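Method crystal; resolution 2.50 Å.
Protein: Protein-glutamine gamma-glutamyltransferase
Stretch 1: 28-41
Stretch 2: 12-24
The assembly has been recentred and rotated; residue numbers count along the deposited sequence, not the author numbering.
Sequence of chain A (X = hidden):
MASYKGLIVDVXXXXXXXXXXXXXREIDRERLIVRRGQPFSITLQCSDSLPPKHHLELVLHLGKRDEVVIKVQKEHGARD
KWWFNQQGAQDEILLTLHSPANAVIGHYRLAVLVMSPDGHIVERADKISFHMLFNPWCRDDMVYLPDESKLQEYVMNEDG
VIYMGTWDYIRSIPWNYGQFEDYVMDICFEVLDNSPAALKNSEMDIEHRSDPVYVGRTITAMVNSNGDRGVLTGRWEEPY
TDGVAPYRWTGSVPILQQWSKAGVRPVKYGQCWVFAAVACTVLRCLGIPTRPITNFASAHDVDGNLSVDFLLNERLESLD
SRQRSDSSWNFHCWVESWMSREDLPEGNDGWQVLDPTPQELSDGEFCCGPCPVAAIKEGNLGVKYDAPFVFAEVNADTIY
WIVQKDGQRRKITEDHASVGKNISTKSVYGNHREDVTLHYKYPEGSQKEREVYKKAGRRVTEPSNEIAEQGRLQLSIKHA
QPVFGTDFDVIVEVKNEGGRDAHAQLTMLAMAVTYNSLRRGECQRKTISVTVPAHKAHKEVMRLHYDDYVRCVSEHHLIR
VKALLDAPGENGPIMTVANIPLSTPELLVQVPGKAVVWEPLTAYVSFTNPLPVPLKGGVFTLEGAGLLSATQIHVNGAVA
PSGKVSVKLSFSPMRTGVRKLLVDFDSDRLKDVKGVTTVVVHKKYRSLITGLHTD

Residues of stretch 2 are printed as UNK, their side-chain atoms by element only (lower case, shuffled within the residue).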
# COMPACT_ATOMS: atom_id res chain seq x y z
N ASP A 28 11.16 20.40 1.16
CA ASP A 28 11.51 21.68 1.81
C ASP A 28 12.68 22.36 1.06
O ASP A 28 13.58 21.69 0.57
CB ASP A 28 11.91 21.40 3.27
CG ASP A 28 11.77 22.63 4.18
OD1 ASP A 28 11.63 22.46 5.42
OD2 ASP A 28 11.79 23.77 3.69
N ARG A 29 12.68 23.69 0.99
CA ARG A 29 13.72 24.48 0.32
C ARG A 29 14.65 25.16 1.30
O ARG A 29 15.79 25.46 0.98
CB ARG A 29 13.10 25.58 -0.49
CG ARG A 29 12.75 25.14 -1.83
CD ARG A 29 11.64 25.95 -2.34
NE ARG A 29 10.65 25.06 -2.90
CZ ARG A 29 10.07 25.24 -4.08
NH1 ARG A 29 9.17 24.35 -4.52
NH2 ARG A 29 10.39 26.31 -4.80
N GLU A 30 14.12 25.44 2.48
CA GLU A 30 14.88 26.11 3.52
C GLU A 30 15.81 25.22 4.31
O GLU A 30 16.62 25.73 5.09
CB GLU A 30 13.93 26.85 4.45
CG GLU A 30 12.84 27.68 3.74
CD GLU A 30 13.37 28.61 2.62
OE1 GLU A 30 14.52 29.11 2.72
OE2 GLU A 30 12.61 28.83 1.64
N ARG A 31 15.71 23.90 4.16
CA ARG A 31 16.66 23.02 4.85
C ARG A 31 17.27 22.04 3.88
O ARG A 31 16.58 21.54 2.98
CB ARG A 31 16.01 22.29 6.02
CG ARG A 31 14.66 21.73 5.74
CD ARG A 31 14.20 20.93 6.97
NE ARG A 31 12.93 20.25 6.72
CZ ARG A 31 12.51 19.20 7.41
NH1 ARG A 31 11.34 18.65 7.10
NH2 ARG A 31 13.24 18.73 8.41
N LEU A 32 18.56 21.77 4.06
CA LEU A 32 19.29 20.87 3.18
C LEU A 32 18.88 19.42 3.32
O LEU A 32 19.12 18.81 4.34
CB LEU A 32 20.80 21.01 3.43
CG LEU A 32 21.79 20.21 2.57
CD1 LEU A 32 21.74 20.64 1.11
CD2 LEU A 32 23.18 20.42 3.10
N ILE A 33 18.24 18.89 2.28
CA ILE A 33 17.82 17.49 2.23
C ILE A 33 18.48 16.91 0.97
O ILE A 33 18.13 17.23 -0.16
CB ILE A 33 16.32 17.36 2.15
CG1 ILE A 33 15.68 18.21 3.24
CG2 ILE A 33 15.96 15.90 2.23
CD1 ILE A 33 14.21 18.44 3.07
N VAL A 34 19.42 16.01 1.20
CA VAL A 34 20.27 15.44 0.18
C VAL A 34 20.08 13.92 -0.06
O VAL A 34 19.53 13.25 0.79
CB VAL A 34 21.69 15.83 0.69
CG1 VAL A 34 22.63 14.62 0.79
CG2 VAL A 34 22.19 17.01 -0.11
N ARG A 35 20.48 13.37 -1.21
CA ARG A 35 20.39 11.91 -1.47
C ARG A 35 21.84 11.36 -1.54
O ARG A 35 22.74 12.09 -1.93
CB ARG A 35 19.63 11.63 -2.77
CG ARG A 35 18.24 12.24 -2.77
CD ARG A 35 17.32 11.64 -3.82
NE ARG A 35 15.97 12.19 -3.73
CZ ARG A 35 14.89 11.55 -3.24
NH1 ARG A 35 14.96 10.32 -2.74
NH2 ARG A 35 13.70 12.15 -3.27
N ARG A 36 22.07 10.11 -1.15
CA ARG A 36 23.42 9.52 -1.12
C ARG A 36 24.12 9.18 -2.42
O ARG A 36 23.48 8.90 -3.41
CB ARG A 36 23.44 8.27 -0.23
CG ARG A 36 22.81 7.07 -0.84
CD ARG A 36 22.39 6.04 0.24
NE ARG A 36 22.07 4.74 -0.36
CZ ARG A 36 22.04 3.58 0.31
NH1 ARG A 36 22.30 3.55 1.60
NH2 ARG A 36 21.81 2.44 -0.33
N GLY A 37 25.44 9.20 -2.40
CA GLY A 37 26.20 8.87 -3.59
C GLY A 37 26.31 10.02 -4.58
O GLY A 37 26.95 9.88 -5.62
N GLN A 38 25.68 11.14 -4.24
CA GLN A 38 25.64 12.36 -5.07
C GLN A 38 26.21 13.53 -4.25
O GLN A 38 25.77 13.80 -3.13
CB GLN A 38 24.19 12.63 -5.47
CG GLN A 38 24.00 13.76 -6.45
CD GLN A 38 22.54 13.99 -6.79
OE1 GLN A 38 21.77 13.03 -6.89
NE2 GLN A 38 22.14 15.26 -6.96
N PRO A 39 27.17 14.27 -4.80
CA PRO A 39 27.77 15.38 -4.07
C PRO A 39 26.88 16.58 -3.83
O PRO A 39 25.93 16.81 -4.57
CB PRO A 39 28.96 15.76 -4.93
CG PRO A 39 28.50 15.43 -6.31
CD PRO A 39 27.72 14.15 -6.16
N PHE A 40 27.19 17.33 -2.79
CA PHE A 40 26.45 18.54 -2.50
C PHE A 40 27.42 19.68 -2.13
O PHE A 40 28.48 19.41 -1.58
CB PHE A 40 25.33 18.30 -1.44
CG PHE A 40 25.78 17.71 -0.11
CD1 PHE A 40 25.98 16.34 0.04
CD2 PHE A 40 25.92 18.52 1.02
CE1 PHE A 40 26.33 15.79 1.30
CE2 PHE A 40 26.27 17.99 2.26
CZ PHE A 40 26.47 16.62 2.39
N SER A 41 27.11 20.93 -2.47
CA SER A 41 28.02 22.05 -2.18
C SER A 41 27.45 23.11 -1.26
O SER A 41 26.37 23.64 -1.51
CB SER A 41 28.45 22.74 -3.46
OG SER A 41 28.91 21.79 -4.38
N UNK A 12 26.59 28.16 4.76
CA UNK A 12 25.44 28.21 3.87
C UNK A 12 25.30 26.89 3.15
O UNK A 12 26.18 26.55 2.36
c UNK A 12 25.65 29.29 2.85
n UNK A 12 24.30 31.06 1.96
c UNK A 12 24.36 29.77 2.26
o UNK A 12 23.40 28.99 2.08
N UNK A 13 24.20 26.18 3.42
CA UNK A 13 23.96 24.87 2.84
C UNK A 13 23.45 24.87 1.42
O UNK A 13 23.36 23.85 0.78
N UNK A 14 23.12 26.05 0.93
CA UNK A 14 22.59 26.21 -0.41
C UNK A 14 21.53 25.13 -0.67
O UNK A 14 21.66 24.34 -1.60
c UNK A 14 23.73 26.14 -1.42
c UNK A 14 25.34 26.81 -4.40
c UNK A 14 26.10 27.10 -2.07
n UNK A 14 25.01 28.10 -4.49
c UNK A 14 25.04 26.88 -0.97
n UNK A 14 25.13 26.02 -5.43
n UNK A 14 25.86 26.31 -3.28
N UNK A 15 20.48 25.11 0.15
CA UNK A 15 19.43 24.12 0.01
C UNK A 15 18.51 24.28 -1.16
O UNK A 15 17.99 23.30 -1.67
o UNK A 15 18.36 25.38 1.71
c UNK A 15 18.58 24.08 1.26
N UNK A 16 18.25 25.50 -1.59
CA UNK A 16 17.38 25.70 -2.74
C UNK A 16 18.00 25.02 -3.96
O UNK A 16 17.31 24.48 -4.83
c UNK A 16 16.14 27.84 -2.25
c UNK A 16 14.85 28.07 -2.59
c UNK A 16 15.14 28.78 -0.53
c UNK A 16 17.24 27.19 -3.01
n UNK A 16 14.25 28.66 -1.51
n UNK A 16 16.28 28.29 -0.96
N UNK A 17 19.33 25.08 -4.02
CA UNK A 17 20.10 24.53 -5.11
C UNK A 17 20.39 23.05 -4.96
O UNK A 17 20.10 22.26 -5.86
o UNK A 17 20.99 27.27 -3.11
c UNK A 17 21.40 25.33 -5.22
o UNK A 17 21.74 28.90 -4.39
c UNK A 17 21.17 26.83 -5.48
c UNK A 17 21.31 27.73 -4.23
N UNK A 18 20.96 22.66 -3.83
CA UNK A 18 21.29 21.26 -3.59
C UNK A 18 20.02 20.44 -3.66
O UNK A 18 19.99 19.38 -4.29
c UNK A 18 23.42 21.57 -2.22
o UNK A 18 24.16 21.28 -3.14
n UNK A 18 23.82 22.28 -1.19
c UNK A 18 21.95 21.09 -2.22
N UNK A 19 18.97 20.94 -3.02
CA UNK A 19 17.68 20.26 -2.97
C UNK A 19 17.06 20.08 -4.34
O UNK A 19 16.33 19.11 -4.56
n UNK A 19 16.09 21.16 0.28
c UNK A 19 17.05 20.83 -0.60
o UNK A 19 18.15 20.42 -0.25
c UNK A 19 16.71 21.00 -2.07
N UNK A 20 17.34 21.01 -5.26
CA UNK A 20 16.80 20.92 -6.61
C UNK A 20 17.53 19.79 -7.30
O UNK A 20 16.91 18.95 -7.96
c UNK A 20 16.50 23.27 -9.62
c UNK A 20 17.03 22.21 -7.41
c UNK A 20 15.89 22.76 -8.33
c UNK A 20 14.79 21.72 -8.62
N UNK A 21 18.84 19.75 -7.11
CA UNK A 21 19.68 18.73 -7.72
C UNK A 21 19.47 17.33 -7.16
O UNK A 21 19.72 16.32 -7.82
c UNK A 21 21.14 19.14 -7.56
N UNK A 22 19.01 17.25 -5.92
CA UNK A 22 18.82 15.96 -5.33
C UNK A 22 17.36 15.49 -5.35
O UNK A 22 17.03 14.48 -4.74
c UNK A 22 20.87 16.10 -3.86
n UNK A 22 22.98 16.73 -3.86
c UNK A 22 19.38 15.97 -3.92
n UNK A 22 21.70 15.03 -3.60
c UNK A 22 22.96 15.44 -3.60
c UNK A 22 21.68 17.17 -4.03
N UNK A 23 16.50 16.21 -6.05
CA UNK A 23 15.09 15.82 -6.12
C UNK A 23 14.47 15.69 -4.74
O UNK A 23 13.75 14.71 -4.46
n UNK A 23 17.73 12.72 -11.75
c UNK A 23 14.95 14.48 -6.85
c UNK A 23 17.48 12.76 -10.45
c UNK A 23 15.94 14.31 -7.98
n UNK A 23 18.47 12.53 -9.59
n UNK A 23 16.22 12.97 -10.04
c UNK A 23 15.79 12.97 -8.64
N UNK A 24 14.76 16.65 -3.86
CA UNK A 24 14.23 16.63 -2.51
C UNK A 24 13.57 17.98 -2.16
O UNK A 24 13.07 18.16 -1.05
c UNK A 24 16.10 15.15 -1.73
o UNK A 24 16.21 17.50 -1.58
c UNK A 24 15.32 16.41 -1.49
O HOH W 1 11.26 28.71 -0.77
O HOH W 2 19.30 12.03 -7.03

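Position 12 has two carbons, the second bearing one oxygen and one nitrogen, and lies beyond reach of stretch 1; it is Asn12, whose OD1 accepts from the backbone N of 14. Position 13 has no side-chain atoms, and its backbone O nears Leu32 CD1: Gly13, though a CB would have room.

At position 14, three carbons, a nitrogen and a carbon carrying two more nitrogens bring the in-chain nitrogen near Ser41 O: Arg14. Its long chain lets NE donate weakly to Ser41 O at 3.2 Å, while the backbone stands at the helix N-cap.

Position 15 has one carbon and one oxygen, which approaches the backbone of Arg29: Ser15. Its OG donates to Arg29 O at 2.7 Å, a short reach that suits so small a side chain.

Position 16 carries a five-membered ring of three carbons and two nitrogens, with Arg29 CB over one face: His16. A water bridges its NE2 to Glu30 OE2 at the edge.

Position 17, three carbons ending in two oxygens, touches nothing on stretch 1: Glu17, its exposed OE2 3.4 Å from Arg14 NH1.

Position 18 has two carbons, then one oxygen and one nitrogen, set against Ser41: Asn18. An amide both accepts and donates, so Ser41 N reaches Asn18 OD1 at 3.0 Å and Asn18 ND2 reaches Ser41 O at 2.9 Å.

Position 19 repeats that pattern, facing the backbone of 28 to 33: Asn19. Its OD1 accepts from Ile33 N at 3.0 Å; its ND2 donates to Arg31 O at 2.8 Å and Asp28 O at 2.6 Å.

Position 20, four carbons forked at the second, is exposed Leu20; it makes no contact with stretch 1, which sets no demand here. Position 21 is a single carbon 4.1 Å from Gln38 NE2: Ala21, a small methyl beside Gln38, whose NE2 donates to Ala21 O at 2.8 Å.

Position 22 holds another such ring, buried among Val34, Gln38 and Phe40: His22. Its NE2 donates weakly to Pro39 O at 3.0 Å; a flat, polar-edged ring fits this slot.

Position 23 has position 14's atom pattern, its CB 4.0 Å from Arg35 NE: Arg23. The long chain reaches a water shared with Gln38 OE1; Arg23 O receives Arg35 NH2 at 2.8 Å.

At position 24 one carbon bears a carbon and an oxygen, the latter near Ile33 O: Thr24. The hydroxyl OG1 donates to Ile33 O at a very short 2.4 Å, while methyl CG2 packs near Arg35 NE.

The contact works by side chains satisfying backbone. Ser15, Asn18, Asn19 and Thr24 bind main-chain groups of stretch 1; Arg35 and Gln38 return the favour at carbonyls around the helix end, with the His22 ring packed between Val34 CG2 and Gln38 NE2.

Stretch 2, residues 12-24: NGRSHENNLAHRT
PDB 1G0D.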